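Local coordinates for protein Non-reducing end beta-L-arabinofuranosidase (Bacteroides thetaiotaomicron, PDB 5MQO) that probably hydrolyses glycosidic bonds in plant pectin as a family GH127 glycoside hydrolase, consistent with aceric acidase activity, at residues Val605-Ser610 with Gly688-Trp693; Cys411-Val416 with Arg601-Tyr606; Ala300-Ala305 with Ala384-Met389. All blocks are in the same frame, centred on the assembly; numbering follows the deposited sequence.

All three contacts are largely buried, yet their chemistry differs. Contact 1, strand against strand within the C-terminal domain, relies mainly on backbone hydrogen bonds, with one serine hydroxyl taking part; it lies farther out and has a partly exposed end at Ser610, Gly688 and Glu689. Contacts 2 and 3 are wholly buried near the middle of the chain. Contact 2 shares Val605 and Tyr606 with contact 1: the turn residue Pro603 and the first residues of strand 604-609 meet helix 402-416 of the catalytic domain through one asparagine amide and a few apolar groups. Contact 3 sets helix against helix, made close by a glycine, and touches contact 2, where Ser415 O probably bonds Asn385 ND2.

Contact 1: Val605-Ser610 with Gly688-Trp693; sequences VYCLES and GEMTVW
Leu608 and Thr691 form an antiparallel hydrogen-bonded pair and Glu609 and Met690 the adjoining non-hydrogen-bonded one, the two segments running 149° apart in direction. Leu608 N gives to Thr691 O at 3.1 Å, and Thr691 N returns the bond to Leu608 O at 3.0 Å. At the next pair the chains draw closer, with Glu609 CA 3.2 Å from Glu689 O in a CA-H...O contact. Beyond it a side chain joins the pairing. Ser610 N still bonds to Glu689 O, approaching from above the carbonyl plane, but Glu689 N donates to Ser610 OG, 2.7 Å away and almost straight at 171°. The hydroxyl takes the crowded position between backbone N and carbonyl carbon (chi1 40°), which turns it towards that N-H. At the other end the contact is apolar. Val605 and Val692 cross at about a right angle, CG1 against CG1 at 3.5 Å, while the other methyl of Val692, CG2, lies 4.1 Å from Cys607 CB. Cys607 SG makes a longer apolar contact, 4.3 Å from Met690 CG. Leu608 and Thr691 occupy one face of the sheet, Glu609 and Met690 the other; the carboxylate of Glu609 is held by a salt bridge to Arg685 and a bond from Gly683 N. Strand 604-609 also pairs with strands 596-601 and 670-678. The whole is a short antiparallel pairing, interrupted where strand 690-697 breaks at Val692, in a mixed beta sheet formed mostly by the GH127 C-terminal domain, to which strand 434-435 of the catalytic range adds a pairing through Ile435 and Met690.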
loop_
_atom_site.group_PDB
_atom_site.type_symbol
_atom_site.label_atom_id
_atom_site.label_comp_id
_atom_site.label_asym_id
_atom_site.label_seq_id
_atom_site.Cartn_x
_atom_site.Cartn_y
_atom_site.Cartn_z
ATOM N N VAL A 605 -0.480 13.717 -0.681
ATOM C CA VAL A 605 -0.561 14.521 0.547
ATOM C C VAL A 605 0.727 15.302 0.616
ATOM O O VAL A 605 1.815 14.744 0.394
ATOM C CB VAL A 605 -0.716 13.615 1.794
ATOM C CG1 VAL A 605 -0.597 14.404 3.104
ATOM C CG2 VAL A 605 -2.035 12.871 1.683
ATOM N N TYR A 606 0.603 16.590 0.882
ATOM C CA TYR A 606 1.778 17.425 1.030
ATOM C C TYR A 606 2.094 17.658 2.505
ATOM O O TYR A 606 1.232 17.509 3.381
ATOM C CB TYR A 606 1.610 18.747 0.273
ATOM C CG TYR A 606 2.004 18.638 -1.183
ATOM C CD1 TYR A 606 1.158 18.025 -2.111
ATOM C CD2 TYR A 606 3.215 19.125 -1.625
ATOM C CE1 TYR A 606 1.518 17.893 -3.439
ATOM C CE2 TYR A 606 3.582 19.025 -2.945
ATOM C CZ TYR A 606 2.730 18.405 -3.858
ATOM O OH TYR A 606 3.086 18.277 -5.178
ATOM N N CYS A 607 3.346 18.042 2.741
ATOM C CA CYS A 607 3.839 18.417 4.066
ATOM C C CYS A 607 4.759 19.596 3.973
ATOM O O CYS A 607 5.113 20.013 2.875
ATOM C CB CYS A 607 4.623 17.256 4.669
ATOM S SG CYS A 607 6.170 16.885 3.825
ATOM N N LEU A 608 5.149 20.103 5.142
ATOM C CA LEU A 608 6.126 21.195 5.301
ATOM C C LEU A 608 7.322 20.728 6.134
ATOM O O LEU A 608 7.110 20.195 7.228
ATOM C CB LEU A 608 5.458 22.385 5.997
ATOM C CG LEU A 608 6.322 23.600 6.393
ATOM C CD1 LEU A 608 7.034 24.211 5.198
ATOM C CD2 LEU A 608 5.480 24.676 7.073
ATOM N N GLU A 609 8.553 20.910 5.612
ATOM C CA GLU A 609 9.819 20.697 6.376
ATOM C C GLU A 609 10.469 22.023 6.743
ATOM O O GLU A 609 10.268 22.999 6.057
ATOM C CB GLU A 609 10.841 19.887 5.595
ATOM C CG GLU A 609 10.340 18.559 5.128
ATOM C CD GLU A 609 11.443 17.568 4.862
ATOM O OE1 GLU A 609 11.696 17.264 3.687
ATOM O OE2 GLU A 609 12.038 17.060 5.830
ATOM N N SER A 610 11.280 22.031 7.798
ATOM C CA SER A 610 11.815 23.284 8.366
ATOM C C SER A 610 12.754 23.987 7.422
ATOM O O SER A 610 12.764 25.202 7.400
ATOM C CB SER A 610 12.515 23.067 9.713
ATOM O OG SER A 610 13.288 21.863 9.727
ATOM N N GLY A 688 15.726 17.590 10.470
ATOM C CA GLY A 688 15.038 18.866 10.620
ATOM C C GLY A 688 13.690 18.640 11.255
ATOM O O GLY A 688 13.499 17.656 11.956
ATOM N N GLU A 689 12.758 19.553 11.012
ATOM C CA GLU A 689 11.399 19.421 11.504
ATOM C C GLU A 689 10.423 19.173 10.348
ATOM O O GLU A 689 10.750 19.408 9.203
ATOM C CB GLU A 689 11.042 20.648 12.360
ATOM C CG GLU A 689 11.827 20.709 13.672
ATOM C CD GLU A 689 11.379 21.832 14.611
ATOM O OE1 GLU A 689 12.028 22.885 14.580
ATOM O OE2 GLU A 689 10.404 21.654 15.391
ATOM N N MET A 690 9.249 18.625 10.653
ATOM C CA MET A 690 8.249 18.286 9.623
ATOM C C MET A 690 6.850 18.227 10.224
ATOM O O MET A 690 6.702 17.856 11.384
ATOM C CB MET A 690 8.575 16.939 8.961
ATOM C CG MET A 690 7.598 16.490 7.861
ATOM S SD MET A 690 6.087 15.653 8.419
ATOM C CE MET A 690 6.623 14.004 8.798
ATOM N N THR A 691 5.832 18.582 9.433
ATOM C CA THR A 691 4.441 18.376 9.861
ATOM C C THR A 691 3.576 18.248 8.618
ATOM O O THR A 691 3.837 18.954 7.646
ATOM C CB THR A 691 3.923 19.517 10.786
ATOM O OG1 THR A 691 2.576 19.249 11.206
ATOM C CG2 THR A 691 3.940 20.873 10.085
ATOM N N VAL A 692 2.575 17.358 8.641
ATOM C CA VAL A 692 1.570 17.317 7.584
ATOM C C VAL A 692 0.459 18.314 7.929
ATOM O O VAL A 692 0.133 19.187 7.140
ATOM C CB VAL A 692 0.999 15.891 7.350
ATOM C CG1 VAL A 692 -0.100 15.867 6.277
ATOM C CG2 VAL A 692 2.116 14.918 7.002
ATOM N N TRP A 693 -0.125 18.194 9.108
ATOM C CA TRP A 693 -1.247 19.065 9.478
ATOM C C TRP A 693 -0.691 20.372 10.030
ATOM O O TRP A 693 0.280 20.341 10.787
ATOM C CB TRP A 693 -2.181 18.375 10.491
ATOM C CG TRP A 693 -2.944 17.311 9.873
ATOM C CD1 TRP A 693 -2.522 16.059 9.653
ATOM C CD2 TRP A 693 -4.259 17.398 9.331
ATOM N NE1 TRP A 693 -3.497 15.331 9.027
ATOM C CE2 TRP A 693 -4.581 16.131 8.819
ATOM C CE3 TRP A 693 -5.219 18.417 9.265
ATOM C CZ2 TRP A 693 -5.814 15.849 8.216
ATOM C CZ3 TRP A 693 -6.447 18.155 8.655
ATOM C CH2 TRP A 693 -6.734 16.880 8.138
#

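Contact 2: Cys411-Val416 with Arg601-Tyr606; sequences CLYNSV and RGPLVY
Asn414 sets its carboxamide against the start of strand 604-609, meeting Pro603 O in the amide plane and Val605 over one face. ND2 donates to Pro603 O over 3.0 Å, with the N-H pointing nearly down the carbonyl's own axis. OD1 accepts from Val605 N at 3.1 Å, though this N-H comes from well above the plane of the side-chain carbonyl, 47° out of it. With CG beside its own backbone N (chi1 -54°), the amide also lies near the preceding turn of its helix, where ND2 gives a further bond to Thr410 O. Val605 CG2 packs over the amide, 4.0 Å from Asn414 CG.

Next to this polar pair of bonds, Tyr413 and Leu604 meet apolar to apolar. Leu604 CD2 rests obliquely against the CB-CG-CD1 junction of Tyr413, 3.6 Å from CB. Pro603 CG makes a looser approach, 4.4 Å from Tyr413 CE2. Tyr509 touches both Tyr413 and Pro603, and Phe50 meets the Tyr413 ring edge-to-face. On the strand side, a type II' turn from Arg601 to Leu604, with Gly602 and Pro603 at its corners, joins strands 596-601 and 604-609 as a tight beta hairpin.

The helix of the catalytic domain thus grips a hairpin of the C-terminal domain with an uncharged side chain that is donor and acceptor at once. One amide satisfies the buried main-chain groups of Pro603 and Val605, either side of Leu604, while the apolar neighbours fill in beside it, giving a directional joint between domains that needs no ion pair.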
loop_
_atom_site.group_PDB
_atom_site.type_symbol
_atom_site.label_atom_id
_atom_site.label_comp_id
_atom_site.label_asym_id
_atom_site.label_seq_id
_atom_site.Cartn_x
_atom_site.Cartn_y
_atom_site.Cartn_z
ATOM N N CYS A 411 -2.569 4.841 -0.283
ATOM C CA CYS A 411 -1.571 4.080 0.464
ATOM C C CYS A 411 -0.230 4.014 -0.265
ATOM O O CYS A 411 0.836 4.311 0.318
ATOM C CB CYS A 411 -2.095 2.680 0.804
ATOM S SG CYS A 411 -3.385 2.674 2.081
ATOM N N LEU A 412 -0.292 3.673 -1.549
ATOM C CA LEU A 412 0.922 3.505 -2.344
ATOM C C LEU A 412 1.827 4.738 -2.385
ATOM O O LEU A 412 3.013 4.586 -2.102
ATOM C CB LEU A 412 0.603 3.024 -3.775
ATOM C CG LEU A 412 1.789 2.706 -4.712
ATOM C CD1 LEU A 412 2.755 1.644 -4.202
ATOM C CD2 LEU A 412 1.251 2.290 -6.076
ATOM N N TYR A 413 1.289 5.928 -2.722
ATOM C CA TYR A 413 2.117 7.158 -2.769
ATOM C C TYR A 413 2.483 7.688 -1.356
ATOM O O TYR A 413 3.578 8.177 -1.144
ATOM C CB TYR A 413 1.471 8.298 -3.571
ATOM C CG TYR A 413 1.296 8.091 -5.070
ATOM C CD1 TYR A 413 2.299 8.408 -5.979
ATOM C CD2 TYR A 413 0.099 7.630 -5.584
ATOM C CE1 TYR A 413 2.124 8.216 -7.367
ATOM C CE2 TYR A 413 -0.084 7.457 -6.955
ATOM C CZ TYR A 413 0.920 7.754 -7.842
ATOM O OH TYR A 413 0.663 7.525 -9.183
ATOM N N ASN A 414 1.604 7.571 -0.384
ATOM C CA ASN A 414 1.759 8.387 0.830
ATOM C C ASN A 414 2.176 7.658 2.117
ATOM O O ASN A 414 2.635 8.316 3.046
ATOM C CB ASN A 414 0.458 9.153 1.094
ATOM C CG ASN A 414 0.040 9.949 -0.092
ATOM O OD1 ASN A 414 0.734 10.860 -0.479
ATOM N ND2 ASN A 414 -1.046 9.568 -0.721
ATOM N N SER A 415 1.981 6.337 2.192
ATOM C CA SER A 415 2.390 5.576 3.372
ATOM C C SER A 415 3.155 4.292 3.091
ATOM O O SER A 415 3.462 3.549 4.012
ATOM C CB SER A 415 1.166 5.299 4.230
ATOM O OG SER A 415 0.119 4.705 3.497
ATOM N N VAL A 416 3.494 4.047 1.834
ATOM C CA VAL A 416 4.324 2.898 1.439
ATOM C C VAL A 416 5.604 3.443 0.794
ATOM O O VAL A 416 6.715 3.149 1.254
ATOM C CB VAL A 416 3.550 1.991 0.457
ATOM C CG1 VAL A 416 4.432 0.888 -0.103
ATOM C CG2 VAL A 416 2.341 1.390 1.150
ATOM N N ARG A 601 -2.654 17.702 -3.479
ATOM C CA ARG A 601 -2.807 18.037 -4.891
ATOM C C ARG A 601 -2.904 16.719 -5.627
ATOM O O ARG A 601 -1.969 15.890 -5.595
ATOM C CB ARG A 601 -1.633 18.863 -5.422
ATOM C CG ARG A 601 -1.710 19.146 -6.910
ATOM C CD ARG A 601 -0.923 20.376 -7.359
ATOM N NE ARG A 601 -1.234 20.604 -8.780
ATOM C CZ ARG A 601 -0.566 20.103 -9.828
ATOM N NH1 ARG A 601 0.561 19.376 -9.694
ATOM N NH2 ARG A 601 -1.026 20.362 -11.045
ATOM N N GLY A 602 -4.044 16.500 -6.272
ATOM C CA GLY A 602 -4.289 15.202 -6.836
ATOM C C GLY A 602 -4.231 14.193 -5.697
ATOM O O GLY A 602 -4.876 14.433 -4.645
ATOM N N PRO A 603 -3.446 13.094 -5.876
ATOM C CA PRO A 603 -3.332 11.999 -4.913
ATOM C C PRO A 603 -2.245 12.153 -3.864
ATOM O O PRO A 603 -2.160 11.304 -2.948
ATOM C CB PRO A 603 -3.008 10.800 -5.792
ATOM C CG PRO A 603 -2.168 11.378 -6.886
ATOM C CD PRO A 603 -2.665 12.798 -7.104
ATOM N N LEU A 604 -1.428 13.197 -3.967
ATOM C CA LEU A 604 -0.307 13.363 -3.043
ATOM C C LEU A 604 -0.692 14.230 -1.875
ATOM O O LEU A 604 -1.168 15.341 -2.046
ATOM C CB LEU A 604 0.909 13.973 -3.736
ATOM C CG LEU A 604 1.499 13.126 -4.874
ATOM C CD1 LEU A 604 2.685 13.843 -5.501
ATOM C CD2 LEU A 604 1.916 11.728 -4.430
ATOM N N VAL A 605 -0.480 13.717 -0.681
ATOM C CA VAL A 605 -0.561 14.521 0.547
ATOM C C VAL A 605 0.727 15.302 0.616
ATOM O O VAL A 605 1.815 14.744 0.394
ATOM C CB VAL A 605 -0.716 13.615 1.794
ATOM C CG1 VAL A 605 -0.597 14.404 3.104
ATOM C CG2 VAL A 605 -2.035 12.871 1.683
ATOM N N TYR A 606 0.603 16.590 0.882
ATOM C CA TYR A 606 1.778 17.425 1.030
ATOM C C TYR A 606 2.094 17.658 2.505
ATOM O O TYR A 606 1.232 17.509 3.381
ATOM C CB TYR A 606 1.610 18.747 0.273
ATOM C CG TYR A 606 2.004 18.638 -1.183
ATOM C CD1 TYR A 606 1.158 18.025 -2.111
ATOM C CD2 TYR A 606 3.215 19.125 -1.625
ATOM C CE1 TYR A 606 1.518 17.893 -3.439
ATOM C CE2 TYR A 606 3.582 19.025 -2.945
ATOM C CZ TYR A 606 2.730 18.405 -3.858
ATOM O OH TYR A 606 3.086 18.277 -5.178
#

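Contact 3: Ala300-Ala305 with Ala384-Met389; sequences ANYLYA and ANIGNM
Asn301 and Gly387 join two helices of the GH127 catalytic domain, whose family fold is an (alpha/alpha)6 barrel. The segments run nearly the same way, their axes 7.9 Å apart and crossing at 20°, consistent with two helices of the same ring of such a barrel.

The backbones come closest at Gly387, where Gly387 CA is 4.9 Å from Asn301 CA. Having no side chain, Gly387 lets Asn301 CB come to 3.6 Å from its carbonyl carbon, Gly387 C. From there the asparagine amide reaches along the partner helix, and ND2 donates to Ala384 O at 2.8 Å, the acceptor lying in the amide plane. Ala384 O already takes the ordinary helical bond from Asn388 N, so two N-H groups grip it, arriving from opposite faces of its carbonyl plane. The same ND2 rests against Asn388 CB at 3.6 Å. At the far end of the amide, OD1 bonds to Tyr367 OH, which fixes the rotation of the group from its other side.

Tyr302 covers the glycine from the next position on its helix. Gly387 CA stands over one face of the ring, offset toward the rim and 4.0 Å from Tyr302 CE2. With CG beside the backbone N (chi1 -81°) the ring extends across the partner helix, carrying OH to within 3.5 Å of Ile386 CG2. The hydroxyl's polar partner is Asn461 ND2, while its contact with Ile386 is van der Waals.

Other helices close around the pair. Ile330 of helix 317-333 touches both Asn301 and Asn388; helix 458-466 packs on Ile386 through Asn461, Thr462 and Thr465; and helix 402-416, next in the chain after 382-399, lies along Ile386, Asn388 and Met389.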
loop_
_atom_site.group_PDB
_atom_site.type_symbol
_atom_site.label_atom_id
_atom_site.label_comp_id
_atom_site.label_asym_id
_atom_site.label_seq_id
_atom_site.Cartn_x
_atom_site.Cartn_y
_atom_site.Cartn_z
ATOM N N ALA A 300 -3.745 -7.069 11.891
ATOM C CA ALA A 300 -5.118 -6.715 11.540
ATOM C C ALA A 300 -5.349 -6.684 10.032
ATOM O O ALA A 300 -6.227 -7.342 9.474
ATOM C CB ALA A 300 -5.436 -5.348 12.106
ATOM N N ASN A 301 -4.561 -5.860 9.379
ATOM C CA ASN A 301 -4.801 -5.570 8.004
ATOM C C ASN A 301 -4.500 -6.801 7.148
ATOM O O ASN A 301 -5.291 -7.098 6.260
ATOM C CB ASN A 301 -4.000 -4.363 7.572
ATOM C CG ASN A 301 -4.562 -3.057 8.092
ATOM O OD1 ASN A 301 -5.674 -2.986 8.622
ATOM N ND2 ASN A 301 -3.790 -1.988 7.913
ATOM N N TYR A 302 -3.415 -7.532 7.437
ATOM C CA TYR A 302 -3.119 -8.788 6.718
ATOM C C TYR A 302 -4.212 -9.840 6.923
ATOM O O TYR A 302 -4.559 -10.537 5.982
ATOM C CB TYR A 302 -1.713 -9.346 7.048
ATOM C CG TYR A 302 -0.597 -8.673 6.267
ATOM C CD1 TYR A 302 -0.244 -9.120 5.014
ATOM C CD2 TYR A 302 0.056 -7.570 6.751
ATOM C CE1 TYR A 302 0.758 -8.499 4.269
ATOM C CE2 TYR A 302 1.054 -6.946 6.026
ATOM C CZ TYR A 302 1.409 -7.414 4.783
ATOM O OH TYR A 302 2.405 -6.791 4.058
ATOM N N LEU A 303 -4.771 -9.918 8.139
ATOM C CA LEU A 303 -5.973 -10.746 8.402
ATOM C C LEU A 303 -7.082 -10.345 7.484
ATOM O O LEU A 303 -7.619 -11.191 6.797
ATOM C CB LEU A 303 -6.497 -10.623 9.842
ATOM C CG LEU A 303 -7.906 -11.163 10.193
ATOM C CD1 LEU A 303 -8.019 -12.650 9.985
ATOM C CD2 LEU A 303 -8.273 -10.869 11.632
ATOM N N TYR A 304 -7.417 -9.056 7.472
ATOM C CA TYR A 304 -8.574 -8.591 6.694
ATOM C C TYR A 304 -8.414 -8.920 5.190
ATOM O O TYR A 304 -9.363 -9.381 4.536
ATOM C CB TYR A 304 -8.905 -7.089 6.934
ATOM C CG TYR A 304 -8.982 -6.685 8.374
ATOM C CD1 TYR A 304 -9.469 -7.558 9.329
ATOM C CD2 TYR A 304 -8.549 -5.421 8.792
ATOM C CE1 TYR A 304 -9.526 -7.208 10.655
ATOM C CE2 TYR A 304 -8.622 -5.054 10.129
ATOM C CZ TYR A 304 -9.110 -5.961 11.054
ATOM O OH TYR A 304 -9.200 -5.669 12.386
ATOM N N ALA A 305 -7.203 -8.717 4.698
ATOM C CA ALA A 305 -6.826 -9.085 3.353
ATOM C C ALA A 305 -7.067 -10.555 3.070
ATOM O O ALA A 305 -7.713 -10.907 2.076
ATOM C CB ALA A 305 -5.354 -8.786 3.152
ATOM N N ALA A 384 2.043 -2.103 7.862
ATOM C CA ALA A 384 0.614 -1.957 8.196
ATOM C C ALA A 384 -0.074 -1.218 7.066
ATOM O O ALA A 384 -1.250 -1.488 6.748
ATOM C CB ALA A 384 0.419 -1.184 9.510
ATOM N N ASN A 385 0.675 -0.284 6.475
ATOM C CA ASN A 385 0.158 0.582 5.430
ATOM C C ASN A 385 0.074 -0.244 4.119
ATOM O O ASN A 385 -0.882 -0.151 3.380
ATOM C CB ASN A 385 1.042 1.810 5.303
ATOM C CG ASN A 385 1.395 2.439 6.660
ATOM O OD1 ASN A 385 0.754 2.165 7.670
ATOM N ND2 ASN A 385 2.438 3.271 6.683
ATOM N N ILE A 386 1.060 -1.107 3.899
ATOM C CA ILE A 386 1.041 -2.100 2.818
ATOM C C ILE A 386 -0.115 -3.064 3.024
ATOM O O ILE A 386 -0.692 -3.557 2.066
ATOM C CB ILE A 386 2.374 -2.905 2.758
ATOM C CG1 ILE A 386 3.527 -1.977 2.356
ATOM C CG2 ILE A 386 2.277 -4.115 1.808
ATOM C CD1 ILE A 386 4.905 -2.592 2.447
ATOM N N GLY A 387 -0.405 -3.371 4.280
ATOM C CA GLY A 387 -1.523 -4.231 4.613
ATOM C C GLY A 387 -2.844 -3.620 4.197
ATOM O O GLY A 387 -3.642 -4.268 3.535
ATOM N N ASN A 388 -3.066 -2.367 4.584
ATOM C CA ASN A 388 -4.268 -1.638 4.188
ATOM C C ASN A 388 -4.372 -1.574 2.645
ATOM O O ASN A 388 -5.470 -1.670 2.095
ATOM C CB ASN A 388 -4.244 -0.237 4.774
ATOM C CG ASN A 388 -5.592 0.467 4.702
ATOM O OD1 ASN A 388 -6.670 -0.140 4.823
ATOM N ND2 ASN A 388 -5.536 1.782 4.551
ATOM N N MET A 389 -3.237 -1.431 1.966
ATOM C CA MET A 389 -3.204 -1.386 0.511
ATOM C C MET A 389 -3.672 -2.714 -0.124
ATOM O O MET A 389 -4.526 -2.718 -0.996
ATOM C CB MET A 389 -1.785 -1.077 0.056
ATOM C CG MET A 389 -1.634 -1.008 -1.449
ATOM S SD MET A 389 0.062 -0.826 -1.985
ATOM C CE MET A 389 -0.118 -1.383 -3.660
#